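PDB 7OEC: DNA polymerase II large subunit, which carries within it an intein, the domain crystallised here, which probably excises itself by protein splicing and joins its flanking polymerase segments. Local coordinates for residues Ile11-Gln14 with Pro19-Val22. The protein carries 2 engineered substitutions. Numbering follows the deposited sequence.
Sequences ILVQ and PQRV
Ile11 N donates to Val22 O over 2.8 Å, the shortest of four backbone hydrogen bonds between 11-14 and 19-22. The motif is an antiparallel beta hairpin of the intein splicing domain, built from strands 10-15 and 18-23; the axes of 11-14 and 19-22 run at 139°, which shows a marked twist. Val13 with Gln20 and Ile11 with Val22 are hydrogen-bonded pairs, each closed by two reciprocal N-H...O bonds. The straightest joins Val13 N to Gln20 O over 2.9 Å, with an N-H...O angle of 176°, and a long CA-H...O contact from Leu12 CA reaches the same oxygen. Leu12 with Arg21 and Gln14 with Pro19 are non-hydrogen-bonded pairs, where the alpha carbons come closer; here Arg21 CA and Pro19 CA each lie 3.3 Å from a carbonyl, Ile11 O and Val13 O respectively.

On the face shared by Ile11, Val13 and Val22, one methyl group links the three side chains. Val22 CG2, set between its backbone N and carbonyl carbon, touches Ile11 CG2 at 3.9 Å and Val13 CG2 at 4.0 Å; the valine side chains meet at about a right angle. Val22 also packs on Ile15, and Ile11 on Val52 of strand 50-56, the neighbour of strand 10-15 on its other side. On the face of Leu12 and Arg21, Leu12 lies against Tyr53, and its CD1 comes 4.2 Å from Arg21 CG. Its first torsion sets CG anti to the backbone N (chi1 -173°), and the second then turns CD1 toward strand 18-23, to 3.6 Å from Gln20 O.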
ATOM      1  N   ILE A  11       1.197  -1.777  -6.834  1.00 18.71           N
ATOM      2  CA  ILE A  11       0.041  -2.335  -6.163  1.00 18.86           C
ATOM      3  C   ILE A  11      -0.600  -3.449  -6.992  1.00 18.57           C
ATOM      4  O   ILE A  11      -0.672  -3.366  -8.227  1.00 19.19           O
ATOM      5  CB  ILE A  11      -0.970  -1.227  -5.830  1.00 20.43           C
ATOM      6  CG1 ILE A  11      -2.084  -1.768  -4.953  1.00 21.35           C
ATOM      7  CG2 ILE A  11      -1.410  -0.578  -7.066  1.00 24.17           C
ATOM      8  CD1 ILE A  11      -2.881  -0.662  -4.285  1.00 26.00           C
ATOM      9  N   LEU A  12      -1.031  -4.513  -6.303  1.00 18.07           N
ATOM     10  CA  LEU A  12      -1.644  -5.665  -6.954  1.00 18.79           C
ATOM     11  C   LEU A  12      -3.128  -5.415  -7.191  1.00 20.15           C
ATOM     12  O   LEU A  12      -3.896  -5.145  -6.254  1.00 20.72           O
ATOM     13  CB  LEU A  12      -1.470  -6.891  -6.077  1.00 21.52           C
ATOM     14  CG  LEU A  12      -1.903  -8.234  -6.657  1.00 29.08           C
ATOM     15  CD1 LEU A  12      -1.111  -8.578  -7.913  1.00 31.75           C
ATOM     16  CD2 LEU A  12      -1.803  -9.333  -5.601  1.00 31.93           C
ATOM     17  N   VAL A  13      -3.516  -5.468  -8.462  1.00 21.17           N
ATOM     18  CA  VAL A  13      -4.863  -5.199  -8.917  1.00 20.41           C
ATOM     19  C   VAL A  13      -5.290  -6.303  -9.875  1.00 21.99           C
ATOM     20  O   VAL A  13      -4.499  -7.138 -10.316  1.00 24.19           O
ATOM     21  CB  VAL A  13      -4.981  -3.821  -9.608  1.00 19.91           C
ATOM     22  CG1 VAL A  13      -4.708  -2.696  -8.574  1.00 22.09           C
ATOM     23  CG2 VAL A  13      -4.078  -3.680 -10.817  1.00 22.71           C
ATOM     24  N   GLN A  14      -6.579  -6.312 -10.159  1.00 21.11           N
ATOM     25  CA  GLN A  14      -7.163  -7.167 -11.170  1.00 25.06           C
ATOM     26  C   GLN A  14      -7.756  -6.238 -12.214  1.00 22.41           C
ATOM     27  O   GLN A  14      -8.665  -5.458 -11.897  1.00 23.63           O
ATOM     28  CB  GLN A  14      -8.274  -8.014 -10.568  1.00 26.95           C
ATOM     29  CG  GLN A  14      -8.677  -9.061 -11.569  1.00 31.71           C
ATOM     30  CD  GLN A  14      -9.875  -9.788 -11.172  1.00 38.53           C
ATOM     31  OE1 GLN A  14      -9.799 -10.978 -10.908  1.00 42.71           O
ATOM     32  NE2 GLN A  14     -11.017  -9.092 -11.120  1.00 39.79           N
ATOM     33  N   PRO A  19      -4.816 -10.560 -13.112  1.00 28.10           N
ATOM     34  CA  PRO A  19      -4.031  -9.948 -12.040  1.00 30.80           C
ATOM     35  C   PRO A  19      -2.759  -9.341 -12.584  1.00 32.73           C
ATOM     36  O   PRO A  19      -2.130  -9.857 -13.518  1.00 36.74           O
ATOM     37  CB  PRO A  19      -3.750 -11.099 -11.068  1.00 34.89           C
ATOM     38  CG  PRO A  19      -3.973 -12.302 -11.806  1.00 36.06           C
ATOM     39  CD  PRO A  19      -4.851 -12.023 -13.010  1.00 32.87           C
ATOM     40  N   GLN A  20      -2.391  -8.223 -11.975  1.00 29.96           N
ATOM     41  CA  GLN A  20      -1.130  -7.600 -12.315  1.00 30.59           C
ATOM     42  C   GLN A  20      -0.799  -6.509 -11.341  1.00 28.56           C
ATOM     43  O   GLN A  20      -1.624  -6.118 -10.521  1.00 26.80           O
ATOM     44  CB  GLN A  20      -1.231  -6.929 -13.642  1.00 32.14           C
ATOM     45  CG  GLN A  20      -2.310  -5.976 -13.695  1.00 32.58           C
ATOM     46  CD  GLN A  20      -2.694  -5.801 -15.111  1.00 36.37           C
ATOM     47  OE1 GLN A  20      -3.563  -6.508 -15.640  1.00 41.65           O
ATOM     48  NE2 GLN A  20      -1.994  -4.900 -15.777  1.00 38.84           N
ATOM     49  N   ARG A  21       0.407  -5.983 -11.488  1.00 26.77           N
ATOM     50  CA  ARG A  21       0.888  -4.910 -10.642  1.00 23.91           C
ATOM     51  C   ARG A  21       0.967  -3.641 -11.468  1.00 22.62           C
ATOM     52  O   ARG A  21       1.417  -3.670 -12.615  1.00 26.88           O
ATOM     53  CB  ARG A  21       2.244  -5.234 -10.023  1.00 28.54           C
ATOM     54  CG  ARG A  21       2.122  -6.138  -8.872  1.00 32.40           C
ATOM     55  CD  ARG A  21       3.475  -6.204  -8.225  1.00 39.78           C
ATOM     56  NE  ARG A  21       3.597  -7.554  -7.823  1.00 45.33           N
ATOM     57  CZ  ARG A  21       4.713  -8.163  -7.511  1.00 46.92           C
ATOM     58  NH1 ARG A  21       4.557  -9.433  -7.184  1.00 53.32           N
ATOM     59  NH2 ARG A  21       5.923  -7.553  -7.574  1.00 38.80           N
ATOM     60  N   VAL A  22       0.488  -2.537 -10.906  1.00 21.62           N
ATOM     61  CA  VAL A  22       0.664  -1.231 -11.535  1.00 20.04           C
ATOM     62  C   VAL A  22       1.253  -0.300 -10.495  1.00 18.87           C
ATOM     63  O   VAL A  22       1.082  -0.508  -9.302  1.00 22.18           O
ATOM     64  CB  VAL A  22      -0.649  -0.643 -12.081  1.00 22.08           C
ATOM     65  CG1 VAL A  22      -1.230  -1.537 -13.147  1.00 26.22           C
ATOM     66  CG2 VAL A  22      -1.643  -0.472 -10.990  1.00 22.38           C
TER